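Local atomic coordinates of uricase (Bacillus fastidiosus, PDB entry 4R8X), a protein that catalyses the oxidation of urate by molecular oxygen, the first step in the conversion of urate to (S)-allantoin. Residues Gln27-Asn32 with Leu256-Gln261; Ala45-Lys50 with Val109-Lys114; Glu52-Ser57 with Tyr103-Ala108; Tyr94-Phe99 with Val148-Thr153. All blocks are in the same frame, centred on the assembly; numbering follows the deposited sequence.

Contact 1: Gln27-Asn32 with Leu256-Gln261; sequences QIPESN and LDRFPQ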
loop_
_atom_site.group_PDB
_atom_site.type_symbol
_atom_site.label_atom_id
_atom_site.label_comp_id
_atom_site.label_asym_id
_atom_site.label_seq_id
_atom_site.Cartn_x
_atom_site.Cartn_y
_atom_site.Cartn_z
ATOM N N GLN D 27 -13.911 29.890 19.569
ATOM C CA GLN D 27 -14.260 30.389 18.244
ATOM C C GLN D 27 -13.082 31.148 17.645
ATOM O O GLN D 27 -12.478 31.992 18.308
ATOM C CB GLN D 27 -15.499 31.286 18.303
ATOM C CG GLN D 27 -16.768 30.551 18.699
ATOM C CD GLN D 27 -18.025 31.276 18.262
ATOM O OE1 GLN D 27 -19.001 30.652 17.844
ATOM N NE2 GLN D 27 -18.005 32.601 18.349
ATOM N N ILE D 28 -12.744 30.823 16.400
ATOM C CA ILE D 28 -11.675 31.512 15.676
ATOM C C ILE D 28 -12.136 31.858 14.264
ATOM O O ILE D 28 -13.014 31.179 13.721
ATOM C CB ILE D 28 -10.367 30.680 15.626
ATOM C CG1 ILE D 28 -10.565 29.354 14.882
ATOM C CG2 ILE D 28 -9.822 30.446 17.035
ATOM C CD1 ILE D 28 -9.274 28.620 14.632
ATOM N N PRO D 29 -11.548 32.909 13.662
ATOM C CA PRO D 29 -11.972 33.358 12.328
ATOM C C PRO D 29 -11.712 32.337 11.224
ATOM O O PRO D 29 -12.409 32.346 10.206
ATOM C CB PRO D 29 -11.113 34.606 12.085
ATOM C CG PRO D 29 -10.713 35.070 13.430
ATOM C CD PRO D 29 -10.586 33.845 14.278
ATOM N N GLU D 30 -10.726 31.468 11.420
ATOM C CA GLU D 30 -10.321 30.524 10.379
ATOM C C GLU D 30 -11.196 29.275 10.276
ATOM O O GLU D 30 -11.002 28.464 9.370
ATOM C CB GLU D 30 -8.866 30.086 10.597
ATOM C CG GLU D 30 -7.830 31.169 10.326
ATOM C CD GLU D 30 -7.692 32.173 11.458
ATOM O OE1 GLU D 30 -8.162 31.900 12.589
ATOM O OE2 GLU D 30 -7.110 33.248 11.206
ATOM N N SER D 31 -12.135 29.104 11.204
ATOM C CA SER D 31 -12.821 27.817 11.355
ATOM C C SER D 31 -14.254 27.952 11.856
ATOM O O SER D 31 -14.570 28.861 12.617
ATOM C CB SER D 31 -12.029 26.925 12.325
ATOM O OG SER D 31 -12.596 25.630 12.454
ATOM N N ASN D 32 -15.108 27.028 11.426
ATOM C CA ASN D 32 -16.453 26.887 11.968
ATOM C C ASN D 32 -16.560 25.706 12.921
ATOM O O ASN D 32 -17.639 25.415 13.434
ATOM C CB ASN D 32 -17.469 26.696 10.836
ATOM C CG ASN D 32 -17.944 28.006 10.260
ATOM O OD1 ASN D 32 -17.952 29.031 10.946
ATOM N ND2 ASN D 32 -18.355 27.984 8.999
ATOM N N LEU D 256 -0.252 29.709 16.813
ATOM C CA LEU D 256 0.203 30.256 18.089
ATOM C C LEU D 256 -0.581 31.509 18.510
ATOM O O LEU D 256 -0.857 31.717 19.699
ATOM C CB LEU D 256 1.698 30.543 18.012
ATOM C CG LEU D 256 2.567 29.289 17.867
ATOM C CD1 LEU D 256 4.015 29.618 17.518
ATOM C CD2 LEU D 256 2.506 28.424 19.124
ATOM N N ASP D 257 -0.935 32.342 17.534
ATOM C CA ASP D 257 -1.723 33.550 17.769
ATOM C C ASP D 257 -3.124 33.217 18.286
ATOM O O ASP D 257 -3.606 33.809 19.259
ATOM C CB ASP D 257 -1.815 34.357 16.470
ATOM C CG ASP D 257 -1.999 35.847 16.703
ATOM O OD1 ASP D 257 -2.116 36.293 17.868
ATOM O OD2 ASP D 257 -2.015 36.586 15.695
ATOM N N ARG D 258 -3.778 32.265 17.625
ATOM C CA ARG D 258 -5.122 31.862 18.011
ATOM C C ARG D 258 -5.148 31.098 19.327
ATOM O O ARG D 258 -6.135 31.160 20.068
ATOM C CB ARG D 258 -5.759 30.998 16.928
ATOM C CG ARG D 258 -5.974 31.713 15.625
ATOM C CD ARG D 258 -6.773 32.994 15.809
ATOM N NE ARG D 258 -6.960 33.651 14.523
ATOM C CZ ARG D 258 -6.896 34.960 14.318
ATOM N NH1 ARG D 258 -6.650 35.787 15.323
ATOM N NH2 ARG D 258 -7.077 35.444 13.099
ATOM N N PHE D 259 -4.072 30.370 19.611
ATOM C CA PHE D 259 -4.030 29.534 20.809
ATOM C C PHE D 259 -2.813 29.862 21.676
ATOM O O PHE D 259 -1.790 29.184 21.603
ATOM C CB PHE D 259 -4.054 28.052 20.433
ATOM C CG PHE D 259 -5.236 27.669 19.582
ATOM C CD1 PHE D 259 -6.520 27.723 20.105
ATOM C CD2 PHE D 259 -5.069 27.261 18.264
ATOM C CE1 PHE D 259 -7.621 27.370 19.338
ATOM C CE2 PHE D 259 -6.174 26.913 17.485
ATOM C CZ PHE D 259 -7.449 26.970 18.023
ATOM N N PRO D 260 -2.927 30.904 22.514
ATOM C CA PRO D 260 -1.809 31.359 23.353
ATOM C C PRO D 260 -1.324 30.292 24.331
ATOM O O PRO D 260 -0.202 30.394 24.840
ATOM C CB PRO D 260 -2.409 32.538 24.131
ATOM C CG PRO D 260 -3.538 33.018 23.308
ATOM C CD PRO D 260 -4.096 31.796 22.618
ATOM N N GLN D 261 -2.157 29.289 24.594
ATOM C CA GLN D 261 -1.813 28.252 25.556
ATOM C C GLN D 261 -0.887 27.178 24.966
ATOM O O GLN D 261 -0.463 26.261 25.670
ATOM C CB GLN D 261 -3.076 27.639 26.190
ATOM C CG GLN D 261 -3.826 26.619 25.322
ATOM C CD GLN D 261 -4.812 27.256 24.360
ATOM O OE1 GLN D 261 -4.606 28.370 23.879
ATOM N NE2 GLN D 261 -5.891 26.540 24.064
#
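The R258 guanidinium has P29 over one face and E30 at its edge. P29 CD stands 3.5 Å above the guanidinium plane, offset toward the rim, and P29 CG is 3.7 Å from R258 NH2. The E30 carboxylate meets the edge side-on, one oxygen to each nitrogen. R258 NE donates to E30 OE1 at 2.9 Å. R258 NH2 donates to the syn lone pair of E30 OE2, also at 2.9 Å. The two planes are 33° apart, so this bidentate salt bridge is somewhat twisted. R258 is bent at chi2 (-54°), which sets R258 CD within 3.7 Å of E30 OE1. The F259 ring has R258 CB over one face. I28 CD1 approaches it obliquely, 4.2 Å from F259 CZ, while I28 CG2 lies 4.1 Å from R258 CB. R258 NH2 also bonds to L322 O. The bridge is thus tied to the C-terminus, whose residues are reported to be crucial for thermostability under physiological conditions. I28 to S31 form a type I turn in the loop between strands 22-23 and 35-36. That turn meets the C-terminal end of helix 244-258, and I28, E30 and F259 also pack on I231 of helix 225-238.

Contact 2: Ala45-Lys50 with Val109-Lys114; sequences AKVALK and VRLEAK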
loop_
_atom_site.group_PDB
_atom_site.type_symbol
_atom_site.label_atom_id
_atom_site.label_comp_id
_atom_site.label_asym_id
_atom_site.label_seq_id
_atom_site.Cartn_x
_atom_site.Cartn_y
_atom_site.Cartn_z
ATOM N N ALA D 45 -4.705 2.229 18.348
ATOM C CA ALA D 45 -3.823 2.492 19.479
ATOM C C ALA D 45 -2.630 1.543 19.529
ATOM O O ALA D 45 -2.709 0.393 19.091
ATOM C CB ALA D 45 -4.601 2.431 20.794
ATOM N N LYS D 46 -1.528 2.034 20.089
ATOM C CA LYS D 46 -0.306 1.262 20.250
ATOM C C LYS D 46 0.219 1.523 21.647
ATOM O O LYS D 46 0.487 2.673 22.016
ATOM C CB LYS D 46 0.732 1.688 19.210
ATOM C CG LYS D 46 2.008 0.866 19.226
ATOM C CD LYS D 46 2.978 1.352 18.156
ATOM C CE LYS D 46 4.224 0.485 18.100
ATOM N NZ LYS D 46 4.899 0.638 16.777
ATOM N N VAL D 47 0.352 0.457 22.427
ATOM C CA VAL D 47 0.797 0.584 23.814
ATOM C C VAL D 47 2.149 -0.070 24.009
ATOM O O VAL D 47 2.394 -1.159 23.496
ATOM C CB VAL D 47 -0.223 -0.026 24.816
ATOM C CG1 VAL D 47 -0.535 -1.492 24.496
ATOM C CG2 VAL D 47 0.269 0.134 26.257
ATOM N N ALA D 48 3.032 0.616 24.737
ATOM C CA ALA D 48 4.327 0.070 25.108
ATOM C C ALA D 48 4.475 0.149 26.619
ATOM O O ALA D 48 4.209 1.202 27.212
ATOM C CB ALA D 48 5.450 0.846 24.431
ATOM N N LEU D 49 4.874 -0.964 27.232
ATOM C CA LEU D 49 5.155 -1.004 28.668
ATOM C C LEU D 49 6.661 -0.957 28.892
ATOM O O LEU D 49 7.430 -1.558 28.153
ATOM C CB LEU D 49 4.574 -2.278 29.281
ATOM C CG LEU D 49 3.101 -2.582 29.017
ATOM C CD1 LEU D 49 2.655 -3.722 29.919
ATOM C CD2 LEU D 49 2.214 -1.361 29.220
ATOM N N LYS D 50 7.085 -0.247 29.934
ATOM C CA LYS D 50 8.504 -0.109 30.254
ATOM C C LYS D 50 8.757 -0.308 31.735
ATOM O O LYS D 50 7.900 -0.021 32.574
ATOM C CB LYS D 50 9.012 1.283 29.879
ATOM C CG LYS D 50 8.933 1.621 28.401
ATOM C CD LYS D 50 9.330 3.070 28.151
ATOM C CE LYS D 50 9.228 3.426 26.671
ATOM N NZ LYS D 50 9.658 4.831 26.424
ATOM N N VAL D 109 4.414 3.850 30.933
ATOM C CA VAL D 109 3.531 3.344 29.889
ATOM C C VAL D 109 3.355 4.396 28.800
ATOM O O VAL D 109 3.054 5.549 29.092
ATOM C CB VAL D 109 2.146 2.980 30.457
ATOM C CG1 VAL D 109 1.219 2.480 29.339
ATOM C CG2 VAL D 109 2.283 1.927 31.554
ATOM N N ARG D 110 3.537 3.988 27.546
ATOM C CA ARG D 110 3.398 4.896 26.414
ATOM C C ARG D 110 2.245 4.468 25.528
ATOM O O ARG D 110 2.186 3.318 25.096
ATOM C CB ARG D 110 4.677 4.869 25.573
ATOM C CG ARG D 110 4.659 5.787 24.355
ATOM C CD ARG D 110 5.957 5.651 23.573
ATOM N NE ARG D 110 6.053 6.577 22.444
ATOM C CZ ARG D 110 6.489 7.824 22.557
ATOM N NH1 ARG D 110 6.849 8.281 23.749
ATOM N NH2 ARG D 110 6.565 8.616 21.494
ATOM N N LEU D 111 1.341 5.397 25.259
ATOM C CA LEU D 111 0.266 5.167 24.300
ATOM C C LEU D 111 0.405 6.117 23.129
ATOM O O LEU D 111 0.620 7.316 23.314
ATOM C CB LEU D 111 -1.100 5.388 24.951
ATOM C CG LEU D 111 -1.876 4.199 25.505
ATOM C CD1 LEU D 111 -2.322 3.258 24.383
ATOM C CD2 LEU D 111 -1.062 3.485 26.593
ATOM N N GLU D 112 0.287 5.561 21.925
ATOM C CA GLU D 112 0.215 6.343 20.696
ATOM C C GLU D 112 -1.112 6.025 20.022
ATOM O O GLU D 112 -1.589 4.891 20.095
ATOM C CB GLU D 112 1.353 5.959 19.756
ATOM C CG GLU D 112 2.724 6.257 20.319
ATOM C CD GLU D 112 3.853 5.733 19.453
ATOM O OE1 GLU D 112 3.589 5.292 18.311
ATOM O OE2 GLU D 112 5.009 5.755 19.923
ATOM N N ALA D 113 -1.721 7.006 19.370
ATOM C CA ALA D 113 -2.973 6.724 18.685
ATOM C C ALA D 113 -3.088 7.479 17.381
ATOM O O ALA D 113 -2.639 8.617 17.253
ATOM C CB ALA D 113 -4.165 7.008 19.601
ATOM N N LYS D 114 -3.677 6.805 16.398
ATOM C CA LYS D 114 -4.062 7.415 15.130
ATOM C C LYS D 114 -5.569 7.315 15.011
ATOM O O LYS D 114 -6.116 6.219 15.063
ATOM C CB LYS D 114 -3.412 6.673 13.969
ATOM C CG LYS D 114 -1.895 6.779 13.945
ATOM C CD LYS D 114 -1.301 5.984 12.782
ATOM C CE LYS D 114 0.223 6.062 12.778
ATOM N NZ LYS D 114 0.839 5.170 11.754
HETATM O O HOH W 1 5.109 3.635 16.749
#
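V47 has chi1 56°, with CG1 between the backbone N and the carbonyl carbon. This puts V47 CG2 anti to the backbone N, where it meets L111 CD2 at 3.6 Å. L49 CD2 rests between the two methyls of V109, 4.0 Å from V109 CG1. In both pairs the side chains run side by side, pointing the same way. A45, V47, L49, V109, L111 and A113 share this apolar face of the sheet.

K46, A48, R110 and E112 lie on the other face. K46 is fully extended and runs alongside E112. Their charged ends do not touch: K46 NZ and E112 OE1 are 5.1 Å apart. A water bridges them, accepting from K46 NZ at 3.0 Å and donating to E112 OE1 at 2.7 Å. E112 OE2 uses its anti lone pair for R110 NE, at 2.8 Å and nearly straight (171°). Each carboxylate oxygen of E112 therefore has its own partner. R110 NH1 also forms salt bridges with E149 and E161.

The backbones form a regular antiparallel ladder. K46 with E112 and A48 with R110 are hydrogen-bonded pairs. The three pairs A45-A113, V47-L111 and L49-V109 are non-hydrogen-bonded, with CA-H...O contacts such as V47 CA to R110 O.

Strand 40-50 is flanked on its other edge by strand 5-17. Helices 69-82 and 88-102 cover the apolar face through M72, I76 and F99. On the polar face, F298 of the third subunit makes a cation-pi contact with K46 and packs on A48.

Contact 3: Glu52-Ser57 with Tyr103-Ala108; sequences EQLLTS and YSHLDA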
loop_
_atom_site.group_PDB
_atom_site.type_symbol
_atom_site.label_atom_id
_atom_site.label_comp_id
_atom_site.label_asym_id
_atom_site.label_seq_id
_atom_site.Cartn_x
_atom_site.Cartn_y
_atom_site.Cartn_z
ATOM N N GLU D 52 12.505 -1.419 34.464
ATOM C CA GLU D 52 13.707 -2.209 34.696
ATOM C C GLU D 52 13.370 -3.651 35.077
ATOM O O GLU D 52 14.153 -4.565 34.822
ATOM C CB GLU D 52 14.562 -1.569 35.792
ATOM C CG GLU D 52 13.813 -1.349 37.101
ATOM C CD GLU D 52 14.731 -0.970 38.250
ATOM O OE1 GLU D 52 15.897 -1.420 38.259
ATOM O OE2 GLU D 52 14.286 -0.222 39.146
ATOM N N GLN D 53 12.199 -3.853 35.677
ATOM C CA GLN D 53 11.792 -5.186 36.098
ATOM C C GLN D 53 11.399 -6.123 34.953
ATOM O O GLN D 53 11.105 -7.289 35.194
ATOM C CB GLN D 53 10.667 -5.098 37.124
ATOM C CG GLN D 53 11.106 -4.465 38.437
ATOM C CD GLN D 53 10.086 -4.631 39.534
ATOM O OE1 GLN D 53 9.683 -5.750 39.858
ATOM N NE2 GLN D 53 9.648 -3.515 40.106
ATOM N N LEU D 54 11.397 -5.616 33.722
ATOM C CA LEU D 54 11.110 -6.450 32.557
ATOM C C LEU D 54 12.361 -7.159 32.034
ATOM O O LEU D 54 12.290 -7.958 31.107
ATOM C CB LEU D 54 10.492 -5.602 31.436
ATOM C CG LEU D 54 9.209 -4.849 31.808
ATOM C CD1 LEU D 54 8.672 -4.058 30.624
ATOM C CD2 LEU D 54 8.151 -5.814 32.332
ATOM N N LEU D 55 13.514 -6.859 32.610
ATOM C CA LEU D 55 14.773 -7.322 32.028
ATOM C C LEU D 55 14.855 -8.836 31.893
ATOM O O LEU D 55 15.240 -9.351 30.847
ATOM C CB LEU D 55 15.969 -6.795 32.826
ATOM C CG LEU D 55 17.337 -7.220 32.294
ATOM C CD1 LEU D 55 17.621 -6.610 30.917
ATOM C CD2 LEU D 55 18.418 -6.855 33.296
ATOM N N THR D 56 14.486 -9.564 32.936
ATOM C CA THR D 56 14.648 -11.008 32.873
ATOM C C THR D 56 13.668 -11.700 31.918
ATOM O O THR D 56 13.879 -12.865 31.568
ATOM C CB THR D 56 14.579 -11.655 34.264
ATOM O OG1 THR D 56 13.325 -11.328 34.862
ATOM C CG2 THR D 56 15.728 -11.153 35.156
ATOM N N SER D 57 12.623 -10.995 31.480
ATOM C CA SER D 57 11.750 -11.551 30.457
ATOM C C SER D 57 12.555 -11.720 29.168
ATOM O O SER D 57 12.293 -12.629 28.379
ATOM C CB SER D 57 10.488 -10.690 30.251
ATOM O OG SER D 57 10.743 -9.474 29.552
ATOM N N TYR D 103 -0.493 -2.246 37.589
ATOM C CA TYR D 103 0.733 -3.035 37.554
ATOM C C TYR D 103 1.904 -2.276 38.171
ATOM O O TYR D 103 2.549 -1.461 37.520
ATOM C CB TYR D 103 1.049 -3.455 36.110
ATOM C CG TYR D 103 -0.064 -4.278 35.504
ATOM C CD1 TYR D 103 -0.340 -5.552 35.982
ATOM C CD2 TYR D 103 -0.866 -3.769 34.489
ATOM C CE1 TYR D 103 -1.363 -6.313 35.450
ATOM C CE2 TYR D 103 -1.897 -4.525 33.941
ATOM C CZ TYR D 103 -2.145 -5.794 34.437
ATOM O OH TYR D 103 -3.171 -6.555 33.915
ATOM N N SER D 104 2.184 -2.576 39.434
ATOM C CA SER D 104 3.157 -1.826 40.222
ATOM C C SER D 104 4.587 -1.984 39.712
ATOM O O SER D 104 5.436 -1.138 39.973
ATOM C CB SER D 104 3.085 -2.262 41.683
ATOM O OG SER D 104 3.418 -3.631 41.799
ATOM N N HIS D 105 4.844 -3.065 38.982
ATOM C CA HIS D 105 6.188 -3.362 38.479
ATOM C C HIS D 105 6.566 -2.590 37.208
ATOM O O HIS D 105 7.702 -2.672 36.737
ATOM C CB HIS D 105 6.333 -4.859 38.223
ATOM C CG HIS D 105 5.437 -5.369 37.141
ATOM N ND1 HIS D 105 4.108 -5.661 37.357
ATOM C CD2 HIS D 105 5.675 -5.630 35.834
ATOM C CE1 HIS D 105 3.566 -6.085 36.230
ATOM N NE2 HIS D 105 4.494 -6.071 35.288
ATOM N N LEU D 106 5.614 -1.854 36.645
ATOM C CA LEU D 106 5.892 -1.021 35.486
ATOM C C LEU D 106 6.398 0.347 35.932
ATOM O O LEU D 106 5.900 0.899 36.919
ATOM C CB LEU D 106 4.617 -0.835 34.668
ATOM C CG LEU D 106 3.955 -2.108 34.138
ATOM C CD1 LEU D 106 2.694 -1.752 33.367
ATOM C CD2 LEU D 106 4.930 -2.918 33.287
ATOM N N ASP D 107 7.376 0.892 35.205
ATOM C CA ASP D 107 7.910 2.230 35.482
ATOM C C ASP D 107 7.269 3.291 34.584
ATOM O O ASP D 107 7.161 4.445 34.969
ATOM C CB ASP D 107 9.430 2.293 35.265
ATOM C CG ASP D 107 10.217 1.376 36.188
ATOM O OD1 ASP D 107 9.712 1.013 37.267
ATOM O OD2 ASP D 107 11.367 1.038 35.829
ATOM N N ALA D 108 6.878 2.907 33.373
ATOM C CA ALA D 108 6.295 3.864 32.440
ATOM C C ALA D 108 5.423 3.138 31.433
ATOM O O ALA D 108 5.638 1.952 31.158
ATOM C CB ALA D 108 7.383 4.662 31.722
HETATM O O HOH W 2 12.313 1.460 38.654
HETATM O O HOH W 3 10.149 -1.889 36.543
HETATM O O HOH W 4 10.409 -1.006 39.799
#
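Q53 lays its side-chain amide obliquely across H105, over the CA and CB of that residue. Q53 OE1 is 3.8 Å from H105 CB, and the amide and imidazole planes are 67° apart. H105 CG sits between the backbone N and the carbonyl carbon (chi1 65°), and the ring it carries meets L54 CD2 at its edge. L54 CD2 also touches L106 CD2 at 4.4 Å.

The direct polar link is E52 N to D107 OD2, 3.0 Å. The donor stands above the carboxylate plane, 46° out of it. Water adds more links. One molecule accepts from Q53 N at 3.0 Å and donates to H105 O at 2.6 Å, with a weak bond to D107 OD1. Another accepts from Q53 NE2 and reaches D107 OD1 weakly.

Y103 to L106 form a type I turn just after helix 88-102. D107 and A108 then both face K50, a classic beta bulge at the start of strand 108-125. The turn also faces the third subunit, where H105 packs on I183 of that chain.

E52 and D107 bring two carboxylates together, E52 OE2 and D107 OD2 being 4.6 Å apart. A water donates to E52 OE2 at 2.6 Å and weakly to D107 OD1. With the backbone N-H of E52 on D107, this probably eases the repulsion. The closeness of the charges may still raise the pKa of one of them.

Contact 4: Tyr94-Phe99 with Val148-Thr153; sequences YVCEAF and VEVART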
loop_
_atom_site.group_PDB
_atom_site.type_symbol
_atom_site.label_atom_id
_atom_site.label_comp_id
_atom_site.label_asym_id
_atom_site.label_seq_id
_atom_site.Cartn_x
_atom_site.Cartn_y
_atom_site.Cartn_z
ATOM N N TYR D 94 -5.570 8.696 30.490
ATOM C CA TYR D 94 -6.423 7.855 31.321
ATOM C C TYR D 94 -5.940 6.405 31.314
ATOM O O TYR D 94 -5.795 5.774 32.365
ATOM C CB TYR D 94 -7.866 7.976 30.816
ATOM C CG TYR D 94 -8.902 7.034 31.398
ATOM C CD1 TYR D 94 -9.286 7.111 32.735
ATOM C CD2 TYR D 94 -9.566 6.122 30.579
ATOM C CE1 TYR D 94 -10.267 6.271 33.238
ATOM C CE2 TYR D 94 -10.537 5.284 31.077
ATOM C CZ TYR D 94 -10.887 5.359 32.402
ATOM O OH TYR D 94 -11.864 4.524 32.889
ATOM N N VAL D 95 -5.675 5.874 30.126
ATOM C CA VAL D 95 -5.204 4.494 29.983
ATOM C C VAL D 95 -3.806 4.266 30.559
ATOM O O VAL D 95 -3.582 3.277 31.253
ATOM C CB VAL D 95 -5.275 4.031 28.512
ATOM C CG1 VAL D 95 -4.596 2.672 28.322
ATOM C CG2 VAL D 95 -6.729 3.970 28.044
ATOM N N CYS D 96 -2.876 5.177 30.267
ATOM C CA CYS D 96 -1.527 5.111 30.831
ATOM C C CYS D 96 -1.569 5.033 32.348
ATOM O O CYS D 96 -0.910 4.191 32.959
ATOM C CB CYS D 96 -0.730 6.359 30.445
ATOM S SG CYS D 96 -0.185 6.464 28.727
ATOM N N GLU D 97 -2.329 5.941 32.946
ATOM C CA GLU D 97 -2.396 5.996 34.405
ATOM C C GLU D 97 -3.034 4.733 34.953
ATOM O O GLU D 97 -2.605 4.207 35.983
ATOM C CB GLU D 97 -3.143 7.251 34.840
ATOM C CG GLU D 97 -2.291 8.487 34.610
ATOM C CD GLU D 97 -3.024 9.806 34.754
ATOM O OE1 GLU D 97 -4.274 9.834 34.729
ATOM O OE2 GLU D 97 -2.325 10.831 34.889
ATOM N N ALA D 98 -4.041 4.225 34.249
ATOM C CA ALA D 98 -4.724 3.008 34.674
ATOM C C ALA D 98 -3.780 1.803 34.657
ATOM O O ALA D 98 -3.780 0.998 35.595
ATOM C CB ALA D 98 -5.939 2.754 33.793
ATOM N N PHE D 99 -2.981 1.671 33.596
ATOM C CA PHE D 99 -1.987 0.601 33.542
ATOM C C PHE D 99 -1.041 0.689 34.748
ATOM O O PHE D 99 -0.756 -0.319 35.399
ATOM C CB PHE D 99 -1.160 0.677 32.248
ATOM C CG PHE D 99 -1.719 -0.106 31.084
ATOM C CD1 PHE D 99 -1.817 -1.482 31.131
ATOM C CD2 PHE D 99 -2.073 0.545 29.913
ATOM C CE1 PHE D 99 -2.294 -2.201 30.043
ATOM C CE2 PHE D 99 -2.546 -0.159 28.816
ATOM C CZ PHE D 99 -2.666 -1.536 28.886
ATOM N N VAL D 148 0.695 9.919 24.518
ATOM C CA VAL D 148 0.930 10.248 25.917
ATOM C C VAL D 148 1.790 9.172 26.545
ATOM O O VAL D 148 1.521 7.990 26.395
ATOM C CB VAL D 148 -0.385 10.384 26.716
ATOM C CG1 VAL D 148 -0.068 10.735 28.177
ATOM C CG2 VAL D 148 -1.270 11.455 26.112
ATOM N N GLU D 149 2.857 9.580 27.233
ATOM C CA GLU D 149 3.639 8.636 28.008
ATOM C C GLU D 149 3.681 9.128 29.449
ATOM O O GLU D 149 3.966 10.301 29.712
ATOM C CB GLU D 149 5.055 8.456 27.445
ATOM C CG GLU D 149 5.862 7.388 28.180
ATOM C CD GLU D 149 7.154 6.982 27.483
ATOM O OE1 GLU D 149 7.349 7.317 26.305
ATOM O OE2 GLU D 149 7.981 6.310 28.116
ATOM N N VAL D 150 3.357 8.226 30.371
ATOM C CA VAL D 150 3.343 8.545 31.787
ATOM C C VAL D 150 4.375 7.667 32.488
ATOM O O VAL D 150 4.463 6.470 32.216
ATOM C CB VAL D 150 1.941 8.330 32.387
ATOM C CG1 VAL D 150 1.956 8.614 33.901
ATOM C CG2 VAL D 150 0.940 9.245 31.713
ATOM N N ALA D 151 5.165 8.276 33.376
ATOM C CA ALA D 151 6.144 7.552 34.177
ATOM C C ALA D 151 5.873 7.725 35.668
ATOM O O ALA D 151 5.320 8.733 36.109
ATOM C CB ALA D 151 7.569 8.019 33.842
ATOM N N ARG D 152 6.275 6.729 36.439
ATOM C CA ARG D 152 6.161 6.798 37.882
ATOM C C ARG D 152 7.214 7.773 38.418
ATOM O O ARG D 152 8.314 7.880 37.875
ATOM C CB ARG D 152 6.369 5.400 38.465
ATOM C CG ARG D 152 5.561 5.106 39.711
ATOM C CD ARG D 152 5.731 3.651 40.149
ATOM N NE ARG D 152 5.135 2.636 39.265
ATOM C CZ ARG D 152 3.830 2.388 39.185
ATOM N NH1 ARG D 152 2.972 3.110 39.886
ATOM N NH2 ARG D 152 3.372 1.432 38.387
ATOM N N THR D 153 6.868 8.510 39.465
ATOM C CA THR D 153 7.857 9.290 40.193
ATOM C C THR D 153 7.834 8.785 41.617
ATOM O O THR D 153 7.046 7.899 41.962
ATOM C CB THR D 153 7.529 10.782 40.214
ATOM O OG1 THR D 153 6.367 11.001 41.022
ATOM C CG2 THR D 153 7.290 11.304 38.801
#
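V148 O is met by C96 SG at 3.3 Å and is also held by a backbone bond to L111 of the next strand. The sulfur is thus set against a carbonyl that the sheet already engages. The C96 chi1 of -73° places SG anti to its own carbonyl carbon and beside its backbone N. SG also lies 4.3 Å from V148 CG1. C96 CB takes the other apolar contact, with V150 CG2 at 3.6 Å. That methyl is anti to the carbonyl carbon of V150, while V150 CG1 is anti to the backbone N and points to E97. E97 CG comes to 4.3 Å from V150 CG1. E97 touches the strand through its aliphatic part, and its carboxylate bonds to Q93 NE2.

Helix 88-102 lies on the antiparallel sheet with its direction close to that of the strand. The short segment axes make an angle of 27° and approach to 8.0 Å. Two helices between the second and third main strands, both against one side of the sheet, are the hallmark of the tunnelling fold, to which uricases belong. The partner helix is 69-82, where F99 stacks on F75 and A98 touches F75 and H79.

V148 and V150 point toward the helix, whereas E149 points away from it to the opposite face of the sheet. V148 also packs on L92 and V150 on L100, one helical turn before and after C96. C96 itself reaches L111 on strand 108-125.

In the fold
Contacts 2, 3 and 4 form one continuous region. Contacts 2 and 4 have centres 10 Å apart and reach the same sheet, in which strands 108-125 and 143-153 are neighbours. E149 joins them: E149 OE1 is 2.8 Å from R110 NH1 and E149 OE2 2.8 Å from K50 NZ. Contact 3 lies at the end of the same sheet: K50 O is 2.8 Å from D107 N, and D107 O is 2.9 Å from R152 N. Contact 1 stands apart, its centre about 30 Å from those of contacts 2 and 4, and joins the two halves of the chain. All four lie away from the predicted urate site, but S57, in segment 52-57, packs on the predicted urate-binding Q245 of the third subunit.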